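PDB 5OWU: importin subunit beta-1 from Saccharomyces cerevisiae, which carries cargo into the nucleus by pairing with importin alpha, the subunit that recognises the classical nuclear localization signal. Local coordinates for residues A[683-688]-A[703-708]; A[249-252]-A[258-261]; A[800-805]-A[828-833]; A[324-329]-A[368-373]; A[291-296]-A[315-320]. All coordinates share one frame; numbering follows the deposited sequence. Where two conformers were deposited one is given.

Contact 1 (A[683-688]-A[703-708])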
# COMPACT_ATOMS: atom_id res chain seq x y z
N ASN A 683 -1.42 -11.45 -32.09
CA ASN A 683 -1.03 -12.83 -31.86
C ASN A 683 -0.15 -12.92 -30.62
O ASN A 683 -0.50 -13.61 -29.65
CB ASN A 683 -0.33 -13.41 -33.09
CG ASN A 683 -1.30 -13.71 -34.21
OD1 ASN A 683 -2.48 -13.95 -33.97
ND2 ASN A 683 -0.81 -13.69 -35.44
N VAL A 684 0.95 -12.16 -30.60
CA VAL A 684 1.85 -12.25 -29.46
C VAL A 684 1.08 -11.99 -28.18
O VAL A 684 1.14 -12.77 -27.22
CB VAL A 684 3.03 -11.28 -29.62
CG1 VAL A 684 3.92 -11.32 -28.38
CG2 VAL A 684 3.84 -11.62 -30.84
N LEU A 685 0.27 -10.92 -28.17
CA LEU A 685 -0.40 -10.55 -26.94
C LEU A 685 -1.32 -11.67 -26.48
O LEU A 685 -1.35 -12.01 -25.29
CB LEU A 685 -1.17 -9.24 -27.13
CG LEU A 685 -0.28 -8.00 -27.27
CD1 LEU A 685 -1.07 -6.81 -27.83
CD2 LEU A 685 0.35 -7.64 -25.95
N ALA A 686 -2.03 -12.30 -27.42
CA ALA A 686 -2.94 -13.37 -27.05
C ALA A 686 -2.17 -14.50 -26.37
O ALA A 686 -2.62 -15.04 -25.35
CB ALA A 686 -3.69 -13.88 -28.28
N GLN A 687 -0.99 -14.83 -26.89
CA GLN A 687 -0.16 -15.83 -26.23
C GLN A 687 0.23 -15.36 -24.83
O GLN A 687 0.08 -16.09 -23.85
CB GLN A 687 1.09 -16.11 -27.07
CG GLN A 687 0.79 -16.59 -28.48
CD GLN A 687 1.97 -16.40 -29.42
OE1 GLN A 687 3.13 -16.61 -29.04
NE2 GLN A 687 1.69 -15.97 -30.65
N MET A 688 0.70 -14.11 -24.72
CA MET A 688 1.26 -13.64 -23.46
C MET A 688 0.25 -13.75 -22.33
O MET A 688 0.53 -14.33 -21.27
CB MET A 688 1.74 -12.20 -23.59
CG MET A 688 2.94 -12.00 -24.49
SD MET A 688 3.10 -10.28 -24.98
CE MET A 688 3.18 -9.47 -23.39
N LEU A 703 -4.58 -5.81 -21.35
CA LEU A 703 -5.94 -5.33 -21.57
C LEU A 703 -5.92 -3.90 -22.07
O LEU A 703 -6.53 -3.57 -23.10
CB LEU A 703 -6.76 -5.46 -20.28
CG LEU A 703 -7.07 -6.88 -19.80
CD1 LEU A 703 -7.81 -6.84 -18.47
CD2 LEU A 703 -7.89 -7.67 -20.81
N SER A 704 -5.14 -3.04 -21.41
CA SER A 704 -5.12 -1.64 -21.81
C SER A 704 -4.65 -1.49 -23.24
O SER A 704 -5.19 -0.68 -24.00
CB SER A 704 -4.23 -0.83 -20.87
OG SER A 704 -4.76 -0.85 -19.56
N VAL A 705 -3.67 -2.30 -23.65
CA VAL A 705 -3.09 -2.08 -24.97
C VAL A 705 -4.07 -2.53 -26.04
O VAL A 705 -4.06 -2.00 -27.16
CB VAL A 705 -1.71 -2.75 -25.10
CG1 VAL A 705 -1.81 -4.22 -25.52
CG2 VAL A 705 -0.84 -1.98 -26.07
N PHE A 706 -4.96 -3.48 -25.71
CA PHE A 706 -6.01 -3.81 -26.67
C PHE A 706 -6.77 -2.55 -27.06
O PHE A 706 -7.02 -2.30 -28.25
CB PHE A 706 -6.96 -4.86 -26.09
CG PHE A 706 -6.37 -6.25 -26.03
CD1 PHE A 706 -5.58 -6.74 -27.06
CD2 PHE A 706 -6.63 -7.07 -24.94
CE1 PHE A 706 -5.06 -8.02 -27.01
CE2 PHE A 706 -6.10 -8.35 -24.89
CZ PHE A 706 -5.31 -8.82 -25.92
N GLY A 707 -7.06 -1.70 -26.07
CA GLY A 707 -7.74 -0.44 -26.36
C GLY A 707 -6.92 0.45 -27.27
O GLY A 707 -7.46 1.06 -28.20
N ASP A 708 -5.62 0.53 -27.02
CA ASP A 708 -4.76 1.30 -27.91
C ASP A 708 -4.85 0.75 -29.33
O ASP A 708 -5.08 1.50 -30.29
CB ASP A 708 -3.31 1.26 -27.42
CG ASP A 708 -3.15 1.89 -26.06
OD1 ASP A 708 -3.77 2.95 -25.83
OD2 ASP A 708 -2.42 1.33 -25.23
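Leu685 and the pair Val705 and Phe706 join the two helices of a single HEAT repeat, HEAT 16: the Leu685 side chain leaves helix 675-689 toward helix 698-713, the two forming the helical hairpin on which this solenoid is built. The backbones stay well apart, with Leu685 CA and Phe706 CA 8.8 Å from each other, and side chains alone bridge the gap. At the root of the leucine, CB lies obliquely off the Phe706 ring, 4.1 Å from CE1. CG then turns to the side of the backbone N, opposite the carbonyl carbon (chi1 -71°), and this carries both methyls on past the phenyl ring to Val705. Of these, CD1 makes the tighter contact, 3.5 Å from Val705 CG1, whereas CD2 rests 4.1 Å from the same methyl. The single valine branch CG1 is therefore touched by both ends of the leucine fork. No hydrogen bond crosses between the segments, and all three residues are buried. Leu685 also touches Val702 and Ile709, about a turn before and after Val705. Phe706 also packs on Ile724 and Leu727 of helix 718-732, and Val705 on Val660 of helix 655-669, tying the hairpin to its neighbours along the stack. Val705 can present CG1 to the leucine because this methyl sits between the backbone N and the carbonyl carbon (chi1 86°), leaving CG2 opposite the N.

Contact 2 (A[249-252]-A[258-261])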
# COMPACT_ATOMS: atom_id res chain seq x y z
N CYS A 249 -4.65 0.16 20.46
CA CYS A 249 -4.69 0.86 19.19
C CYS A 249 -5.67 0.19 18.24
O CYS A 249 -6.47 0.87 17.57
CB CYS A 249 -3.30 0.92 18.56
SG CYS A 249 -2.14 1.99 19.45
N LYS A 250 -5.63 -1.14 18.17
CA LYS A 250 -6.55 -1.84 17.28
C LYS A 250 -7.99 -1.63 17.71
O LYS A 250 -8.89 -1.46 16.87
CB LYS A 250 -6.20 -3.32 17.24
CG LYS A 250 -6.25 -3.91 15.84
CD LYS A 250 -6.52 -5.42 15.84
CE LYS A 250 -6.55 -5.98 14.43
NZ LYS A 250 -7.57 -5.29 13.58
N ILE A 251 -8.24 -1.64 19.02
CA ILE A 251 -9.58 -1.38 19.53
C ILE A 251 -10.04 0.02 19.17
O ILE A 251 -11.20 0.24 18.84
CB ILE A 251 -9.64 -1.59 21.06
CG1 ILE A 251 -9.50 -3.08 21.39
CG2 ILE A 251 -10.95 -1.04 21.63
CD1 ILE A 251 -9.21 -3.36 22.85
N MET A 252 -9.15 1.00 19.27
CA MET A 252 -9.53 2.36 18.91
C MET A 252 -9.91 2.43 17.43
O MET A 252 -10.93 3.03 17.07
CB MET A 252 -8.38 3.33 19.22
CG MET A 252 -8.60 4.78 18.78
SD MET A 252 -9.87 5.65 19.71
CE MET A 252 -9.16 5.62 21.36
N PHE A 258 -17.12 3.51 20.57
CA PHE A 258 -17.34 3.17 21.97
C PHE A 258 -16.27 3.73 22.91
O PHE A 258 -16.30 3.41 24.10
CB PHE A 258 -17.40 1.65 22.14
CG PHE A 258 -18.52 0.98 21.40
CD1 PHE A 258 -19.84 1.19 21.78
CD2 PHE A 258 -18.25 0.12 20.35
CE1 PHE A 258 -20.88 0.56 21.10
CE2 PHE A 258 -19.28 -0.51 19.67
CZ PHE A 258 -20.59 -0.30 20.05
N MET A 259 -15.35 4.55 22.42
CA MET A 259 -14.18 4.89 23.22
C MET A 259 -14.34 6.14 24.09
O MET A 259 -13.47 6.39 24.94
CB MET A 259 -12.97 5.09 22.31
CG MET A 259 -12.48 3.79 21.67
SD MET A 259 -11.89 2.59 22.89
CE MET A 259 -13.31 1.49 23.04
N LYS A 260 -15.39 6.94 23.92
CA LYS A 260 -15.46 8.19 24.67
C LYS A 260 -15.40 7.98 26.18
O LYS A 260 -14.59 8.65 26.84
CB LYS A 260 -16.71 8.97 24.25
CG LYS A 260 -16.76 10.42 24.74
CD LYS A 260 -18.06 11.09 24.32
CE LYS A 260 -18.09 12.56 24.70
NZ LYS A 260 -19.46 13.13 24.62
N PRO A 261 -16.17 7.07 26.77
CA PRO A 261 -16.07 6.91 28.24
C PRO A 261 -14.71 6.43 28.71
O PRO A 261 -14.24 6.86 29.77
CB PRO A 261 -17.17 5.88 28.55
CG PRO A 261 -18.07 5.89 27.35
CD PRO A 261 -17.20 6.19 26.19
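Met259 folds back against Ile251 and Met252 at the corner where HEAT 6 passes into HEAT 7. Helix 238-255 ends the earlier repeat, and a short turn brings the chain round to Met259, at the approach to helix 260-274; Met252 CA and Met259 CA are 6.8 Å apart. The contact is entirely apolar and has two components, with no hydrogen bond between the segments. The first is thioether against methylene, in which the two methionines cross obliquely. Met252 starts out with CG opposite its backbone N (chi1 175°), then bends at both following torsions, so its end doubles over and reaches the base of Met259. There SD lies 3.8 Å from Met259 CG and CE comes as near to that same CG, with Met259 CB 4.0 Å from the CE methyl. An alanine in place of Met252 would remove both SD and CE, and Met259 CB and CG would probably lose their packing on that side and be less firmly held against turning. The second component is methyl on methyl, where Ile251 and Met259 cross at about a right angle. Met226 of helix 219-233 lies against both of these residues, while Met252 also packs on Phe289 of helix 280-306. Met259, likewise bent at its second and third torsions, brings its far end round to the isoleucine branch, with CE 3.7 Å and SD 4.0 Å from Ile251 CG2.

Contact 3 (A[800-805]-A[828-833])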
# COMPACT_ATOMS: atom_id res chain seq x y z
N ARG A 800 -14.46 10.26 -15.75
CA ARG A 800 -14.55 10.93 -17.04
C ARG A 800 -14.63 9.92 -18.17
O ARG A 800 -15.46 10.06 -19.08
CB ARG A 800 -13.35 11.85 -17.25
CG ARG A 800 -13.41 12.61 -18.57
CD ARG A 800 -12.41 13.75 -18.66
NE ARG A 800 -11.02 13.29 -18.56
CZ ARG A 800 -10.18 13.57 -17.57
NH1 ARG A 800 -10.56 14.34 -16.55
NH2 ARG A 800 -8.95 13.09 -17.59
N ALA A 801 -13.81 8.87 -18.12
CA ALA A 801 -13.85 7.87 -19.18
C ALA A 801 -15.17 7.10 -19.16
O ALA A 801 -15.75 6.85 -20.22
CB ALA A 801 -12.66 6.93 -19.05
N ALA A 802 -15.65 6.72 -17.98
CA ALA A 802 -16.87 5.90 -17.90
C ALA A 802 -18.10 6.67 -18.36
O ALA A 802 -18.91 6.17 -19.17
CB ALA A 802 -17.06 5.39 -16.48
N VAL A 803 -18.29 7.89 -17.85
CA VAL A 803 -19.43 8.68 -18.28
C VAL A 803 -19.28 9.03 -19.77
O VAL A 803 -20.27 9.08 -20.52
CB VAL A 803 -19.58 9.91 -17.37
CG1 VAL A 803 -18.57 10.99 -17.71
CG2 VAL A 803 -20.99 10.45 -17.41
N GLY A 804 -18.04 9.20 -20.22
CA GLY A 804 -17.80 9.35 -21.65
C GLY A 804 -18.29 8.16 -22.46
O GLY A 804 -18.89 8.32 -23.52
N LEU A 805 -18.03 6.95 -21.96
CA LEU A 805 -18.57 5.76 -22.62
C LEU A 805 -20.08 5.81 -22.70
O LEU A 805 -20.67 5.45 -23.73
CB LEU A 805 -18.14 4.49 -21.86
CG LEU A 805 -16.75 3.94 -22.13
CD1 LEU A 805 -16.45 2.84 -21.12
CD2 LEU A 805 -16.64 3.41 -23.55
N ILE A 828 -28.61 7.47 -14.43
CA ILE A 828 -28.95 8.88 -14.23
C ILE A 828 -28.20 9.43 -13.02
O ILE A 828 -27.55 10.48 -13.09
CB ILE A 828 -30.47 9.03 -14.08
CG1 ILE A 828 -31.18 8.66 -15.39
CG2 ILE A 828 -30.84 10.46 -13.65
CD1 ILE A 828 -32.61 8.14 -15.20
N ASP A 829 -28.29 8.73 -11.89
CA ASP A 829 -27.64 9.19 -10.67
C ASP A 829 -26.13 9.32 -10.86
O ASP A 829 -25.52 10.27 -10.37
CB ASP A 829 -27.95 8.23 -9.52
CG ASP A 829 -29.42 8.22 -9.15
OD1 ASP A 829 -30.15 9.15 -9.56
OD2 ASP A 829 -29.85 7.29 -8.43
N TYR A 830 -25.51 8.37 -11.57
CA TYR A 830 -24.07 8.44 -11.79
C TYR A 830 -23.70 9.64 -12.65
O TYR A 830 -22.76 10.37 -12.34
CB TYR A 830 -23.58 7.14 -12.44
CG TYR A 830 -22.10 7.13 -12.70
CD1 TYR A 830 -21.20 7.34 -11.66
CD2 TYR A 830 -21.59 6.89 -13.97
CE1 TYR A 830 -19.84 7.32 -11.88
CE2 TYR A 830 -20.23 6.87 -14.20
CZ TYR A 830 -19.36 7.08 -13.15
OH TYR A 830 -18.01 7.07 -13.37
N ILE A 831 -24.45 9.86 -13.74
CA ILE A 831 -24.23 11.04 -14.57
C ILE A 831 -24.31 12.30 -13.71
O ILE A 831 -23.49 13.21 -13.85
CB ILE A 831 -25.24 11.07 -15.72
CG1 ILE A 831 -24.99 9.90 -16.68
CG2 ILE A 831 -25.16 12.41 -16.47
CD1 ILE A 831 -26.03 9.74 -17.78
N LYS A 832 -25.29 12.36 -12.81
CA LYS A 832 -25.49 13.57 -12.03
C LYS A 832 -24.38 13.76 -10.99
O LYS A 832 -23.90 14.89 -10.79
CB LYS A 832 -26.87 13.54 -11.37
CG LYS A 832 -27.98 13.89 -12.35
CD LYS A 832 -29.21 13.00 -12.23
CE LYS A 832 -30.25 13.60 -11.28
NZ LYS A 832 -31.56 12.91 -11.41
N ARG A 833 -23.96 12.69 -10.32
CA ARG A 833 -22.84 12.79 -9.39
C ARG A 833 -21.57 13.24 -10.10
O ARG A 833 -20.80 14.04 -9.57
CB ARG A 833 -22.60 11.45 -8.69
CG ARG A 833 -23.77 10.95 -7.86
CD ARG A 833 -23.31 9.99 -6.76
NE ARG A 833 -22.28 9.05 -7.22
CZ ARG A 833 -22.53 7.85 -7.74
NH1 ARG A 833 -23.77 7.41 -7.88
NH2 ARG A 833 -21.52 7.08 -8.12
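Tyr830 and Ile831 of helix 825-836 meet Ala802 and Val803 of helix 796-812, joining HEAT 19 to HEAT 18. The short helical segments run at 133° to each other, their axes 10.6 Å apart, and the backbones come nearest at Val803 CA and Ile831 CA, 6.5 Å from one another. Tyr830, the first residue on this path to touch, has its CG opposite the backbone N (chi1 -179°), which carries the ring out to the other helix. Ala802 CB sits at the ring edge near its plane, 3.7 Å from the phenolic OH. The Val803 backbone N lies obliquely off the ring, 4.3 Å from Tyr830 CE2. The hydroxyl itself is hydrogen-bonded to Ser799 OG, one residue before the opposing segment, so the buried phenol has a polar mate at its tip. Next comes Ile831, whose CG1 obliquely approaches Val803 CG2 at 4.1 Å. Two residues on, Arg833 does not cross the interface but turns one guanidinium face to Tyr830 CA, which lies 4.0 Å above the plane and toward its rim; it also makes a cation-pi contact with Tyr793. On one flank, helix 776-788 closes over Ala802 and Tyr830 through Val786, with Ala787 also touching the tyrosine, while helix 842-860, the partner of helix 825-836 in HEAT 19, brings Ala851 against Val803.

Contact 4 (A[324-329]-A[368-373])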
# COMPACT_ATOMS: atom_id res chain seq x y z
N ASP A 324 -2.58 19.43 26.24
CA ASP A 324 -1.86 18.52 27.13
C ASP A 324 -0.98 17.50 26.40
O ASP A 324 0.03 17.08 26.96
CB ASP A 324 -2.87 17.77 28.01
CG ASP A 324 -3.94 18.70 28.56
OD1 ASP A 324 -3.60 19.84 28.91
OD2 ASP A 324 -5.12 18.29 28.63
N VAL A 325 -1.34 17.10 25.18
CA VAL A 325 -0.58 16.08 24.47
C VAL A 325 0.61 16.69 23.74
O VAL A 325 1.73 16.16 23.79
CB VAL A 325 -1.49 15.32 23.48
CG1 VAL A 325 -0.66 14.40 22.60
CG2 VAL A 325 -2.55 14.53 24.22
N VAL A 326 0.39 17.80 23.03
CA VAL A 326 1.40 18.28 22.08
C VAL A 326 2.70 18.67 22.76
O VAL A 326 3.78 18.39 22.20
CB VAL A 326 0.81 19.40 21.21
CG1 VAL A 326 1.89 20.08 20.36
CG2 VAL A 326 -0.26 18.81 20.31
N PRO A 327 2.71 19.31 23.93
CA PRO A 327 4.00 19.61 24.57
C PRO A 327 4.85 18.37 24.83
O PRO A 327 6.08 18.42 24.69
CB PRO A 327 3.58 20.30 25.87
CG PRO A 327 2.26 20.93 25.55
CD PRO A 327 1.58 19.98 24.61
N ASN A 328 4.22 17.25 25.18
CA ASN A 328 4.98 16.02 25.40
C ASN A 328 5.56 15.47 24.10
O ASN A 328 6.72 15.01 24.08
CB ASN A 328 4.08 15.00 26.09
CG ASN A 328 3.64 15.45 27.48
OD1 ASN A 328 4.29 16.28 28.11
ND2 ASN A 328 2.53 14.90 27.95
N LEU A 329 4.79 15.50 23.00
CA LEU A 329 5.34 15.11 21.70
C LEU A 329 6.56 15.95 21.35
O LEU A 329 7.64 15.43 21.02
CB LEU A 329 4.27 15.29 20.61
CG LEU A 329 3.11 14.31 20.47
CD1 LEU A 329 2.17 14.82 19.38
CD2 LEU A 329 3.61 12.92 20.14
N GLU A 368 -0.26 27.30 18.55
CA GLU A 368 0.28 27.97 19.73
C GLU A 368 1.36 27.15 20.43
O GLU A 368 2.48 27.66 20.63
CB GLU A 368 -0.87 28.34 20.67
CG GLU A 368 -0.46 29.21 21.87
CD GLU A 368 0.22 28.43 22.98
OE1 GLU A 368 1.20 28.94 23.56
OE2 GLU A 368 -0.22 27.29 23.28
N PRO A 369 1.11 25.90 20.83
CA PRO A 369 2.19 25.14 21.50
C PRO A 369 3.40 24.88 20.61
O PRO A 369 4.55 24.93 21.09
CB PRO A 369 1.49 23.84 21.92
CG PRO A 369 0.30 23.72 21.02
CD PRO A 369 -0.14 25.13 20.75
N VAL A 370 3.18 24.63 19.32
CA VAL A 370 4.31 24.37 18.43
C VAL A 370 5.14 25.64 18.24
O VAL A 370 6.37 25.61 18.38
CB VAL A 370 3.83 23.82 17.08
CG1 VAL A 370 4.99 23.72 16.10
CG2 VAL A 370 3.18 22.45 17.29
N LEU A 371 4.49 26.75 17.92
CA LEU A 371 5.23 27.99 17.72
C LEU A 371 5.98 28.39 18.98
O LEU A 371 7.10 28.91 18.91
CB LEU A 371 4.28 29.11 17.28
CG LEU A 371 3.69 28.92 15.88
CD1 LEU A 371 2.60 29.95 15.62
CD2 LEU A 371 4.80 29.00 14.81
N GLU A 372 5.40 28.13 20.15
CA GLU A 372 6.12 28.39 21.39
C GLU A 372 7.39 27.55 21.46
O GLU A 372 8.48 28.06 21.76
CB GLU A 372 5.22 28.12 22.60
CG GLU A 372 5.76 28.69 23.90
CD GLU A 372 4.97 28.25 25.12
OE1 GLU A 372 3.77 27.91 24.97
OE2 GLU A 372 5.55 28.26 26.23
N PHE A 373 7.27 26.24 21.19
CA PHE A 373 8.44 25.36 21.19
C PHE A 373 9.50 25.84 20.18
O PHE A 373 10.70 25.91 20.50
CB PHE A 373 7.99 23.94 20.87
CG PHE A 373 9.09 22.93 20.88
CD1 PHE A 373 9.48 22.32 22.06
CD2 PHE A 373 9.73 22.58 19.70
CE1 PHE A 373 10.49 21.39 22.06
CE2 PHE A 373 10.74 21.64 19.70
CZ PHE A 373 11.12 21.05 20.89
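Val326 faces Pro369 and Val370 across the first helices of two successive repeats, HEAT 8 and HEAT 9, from a kinked part of helix 317-332, where the N of Asp324 and of Asn328 lacks the usual bond to the preceding turn and Pro327 has no N-H to give. On the Val326 side a single methyl, CG1, makes every close approach. With CG1 opposite the backbone N (chi1 171°), Val326 pushes this branch into the notch between its two partners. The Val326 and Pro369 side chains cross at about a right angle, with Val326 CG1 4.0 Å from Pro369 CG and 4.1 Å from Pro369 CB. On the other side of the notch the two valines cross, and Val370 CG2 comes to 4.1 Å from the same CG1 methyl. Ile366, just ahead of helix 367-377, also touches Val326, while Val370 rests in addition on Leu355 of helix 347-362 and Pro369 on Ile322. With aliphatic carbon alone on both sides and neither hydrogen bond nor salt bridge between the segments, the join has no directional bond to fix its angle, consistent with the flexibility for which HEAT solenoids such as importin beta are known.

Contact 5 (A[291-296]-A[315-320])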
# COMPACT_ATOMS: atom_id res chain seq x y z
N SER A 291 -1.43 8.69 17.51
CA SER A 291 -1.47 8.67 16.05
C SER A 291 -2.67 7.88 15.55
O SER A 291 -3.32 8.29 14.58
CB SER A 291 -0.17 8.09 15.48
OG SER A 291 0.92 8.99 15.66
N THR A 292 -2.98 6.76 16.20
CA THR A 292 -4.17 6.00 15.80
C THR A 292 -5.42 6.86 15.94
O THR A 292 -6.26 6.92 15.03
CB THR A 292 -4.30 4.73 16.64
OG1 THR A 292 -3.14 3.91 16.44
CG2 THR A 292 -5.52 3.94 16.23
N ILE A 293 -5.56 7.56 17.08
CA ILE A 293 -6.70 8.46 17.25
C ILE A 293 -6.78 9.46 16.09
O ILE A 293 -7.84 9.63 15.47
CB ILE A 293 -6.62 9.19 18.60
CG1 ILE A 293 -6.85 8.19 19.74
CG2 ILE A 293 -7.64 10.32 18.67
CD1 ILE A 293 -6.65 8.78 21.13
N CYS A 294 -5.68 10.16 15.83
CA CYS A 294 -5.71 11.16 14.77
C CYS A 294 -6.10 10.54 13.43
O CYS A 294 -6.91 11.11 12.69
CB CYS A 294 -4.35 11.86 14.65
SG CYS A 294 -4.01 13.01 15.98
N GLU A 295 -5.52 9.39 13.10
CA GLU A 295 -5.84 8.75 11.82
C GLU A 295 -7.33 8.46 11.71
O GLU A 295 -7.93 8.65 10.64
CB GLU A 295 -5.03 7.45 11.67
CG GLU A 295 -3.54 7.67 11.57
CD GLU A 295 -2.75 6.38 11.71
OE1 GLU A 295 -3.39 5.32 11.83
OE2 GLU A 295 -1.50 6.44 11.69
N GLU A 296 -7.93 7.99 12.81
CA GLU A 296 -9.35 7.66 12.76
C GLU A 296 -10.20 8.92 12.60
O GLU A 296 -11.17 8.93 11.85
CB GLU A 296 -9.77 6.88 14.01
CG GLU A 296 -9.17 5.48 14.12
CD GLU A 296 -9.38 4.62 12.88
OE1 GLU A 296 -10.50 4.64 12.30
OE2 GLU A 296 -8.43 3.92 12.47
N TYR A 315 -15.53 12.31 18.05
CA TYR A 315 -15.53 12.84 19.40
C TYR A 315 -14.45 13.89 19.61
O TYR A 315 -14.39 14.48 20.70
CB TYR A 315 -15.35 11.71 20.41
CG TYR A 315 -16.45 10.68 20.36
CD1 TYR A 315 -17.78 11.03 20.56
CD2 TYR A 315 -16.16 9.35 20.12
CE1 TYR A 315 -18.79 10.08 20.51
CE2 TYR A 315 -17.16 8.39 20.07
CZ TYR A 315 -18.47 8.76 20.27
OH TYR A 315 -19.46 7.81 20.21
N ASN A 316 -13.59 14.14 18.61
CA ASN A 316 -12.61 15.21 18.68
C ASN A 316 -11.66 15.03 19.86
O ASN A 316 -11.36 15.97 20.59
CB ASN A 316 -13.30 16.58 18.75
CG ASN A 316 -14.10 16.89 17.49
OD1 ASN A 316 -13.58 16.78 16.38
ND2 ASN A 316 -15.36 17.27 17.66
N PHE A 317 -11.20 13.79 20.06
CA PHE A 317 -10.24 13.50 21.12
C PHE A 317 -8.97 14.33 20.97
O PHE A 317 -8.47 14.91 21.94
CB PHE A 317 -9.89 12.01 21.11
CG PHE A 317 -11.03 11.10 21.50
CD1 PHE A 317 -11.81 11.37 22.61
CD2 PHE A 317 -11.29 9.96 20.75
CE1 PHE A 317 -12.85 10.52 22.96
CE2 PHE A 317 -12.33 9.11 21.10
CZ PHE A 317 -13.11 9.39 22.21
N ALA A 318 -8.41 14.34 19.76
CA ALA A 318 -7.14 15.03 19.54
C ALA A 318 -7.30 16.53 19.75
O ALA A 318 -6.52 17.15 20.49
CB ALA A 318 -6.63 14.74 18.13
N LEU A 319 -8.32 17.13 19.13
CA LEU A 319 -8.54 18.57 19.25
C LEU A 319 -8.59 18.99 20.72
O LEU A 319 -7.87 19.91 21.14
CB LEU A 319 -9.82 18.96 18.53
CG LEU A 319 -10.13 20.45 18.45
CD1 LEU A 319 -9.10 21.15 17.59
CD2 LEU A 319 -11.52 20.69 17.89
N SER A 320 -9.41 18.31 21.52
CA SER A 320 -9.59 18.68 22.92
C SER A 320 -8.31 18.52 23.72
O SER A 320 -8.11 19.22 24.72
CB SER A 320 -10.69 17.83 23.55
OG SER A 320 -11.90 17.91 22.82
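Ile293 has CG1 beside its backbone N (chi1 -69°), which sends the other branch, CG2, toward Phe317, while Phe317 turns its ring to the side of its own N (chi1 -67°) and exposes CB to that methyl. These torsions join helix 280-306, which closes HEAT 7, to helix 317-332, which opens HEAT 8. Ile293 CG2 comes to 3.7 Å from Phe317 CB, standing at the edge of the ring near its plane, and the two side chains cross at about a right angle. At the next residue along each helix, Cys294 SG presses on Ala318 CB at 3.8 Å, where the two segments come nearest. The smallness of alanine suits this close approach, the CA atoms of Cys294 and Ala318 being 6.3 Å apart. One face of the Phe317 ring is packed by Tyr315 CB; Tyr256 also meets this ring, as does an aromatic side chain of another protein, edge-to-face, consistent with a role in partner binding. The start of helix 317-332 is held from HEAT 7 too, since Glu297 OE2 accepts a hydrogen bond from the Phe317 backbone N. Asn316 adopts a left-handed backbone conformation just before this helix, and its side chain makes no capping bond. Its carbonyl O is gripped twice by one residue: Ser320 OG donates to it over 3.0 Å and Ser320 N over 3.2 Å, from opposite faces of the carbonyl plane.

Contacts 2 and 5 touch, their centres about 11 Å apart: Met252 CE lies 3.8 Å from Ile293 CG1, and Lys260 CA lies 3.6 Å from Phe317 CZ, so HEAT 6, 7 and 8 are joined in succession. Contact 4 extends this series through helix 317-332, which it shares with contact 5, at about 16 Å between centres. Another protein's chain approaches this region, touching Lys260 of contact 2 and Phe317 and Ser320 of contact 5. The C-terminal pair, contacts 1 and 3, lies apart, with centres about 27 Å and nearest atoms about 10 Å from each other. Contacts 1 and 4 stand on opposite sides of the chain's centre, about 57 Å between centres.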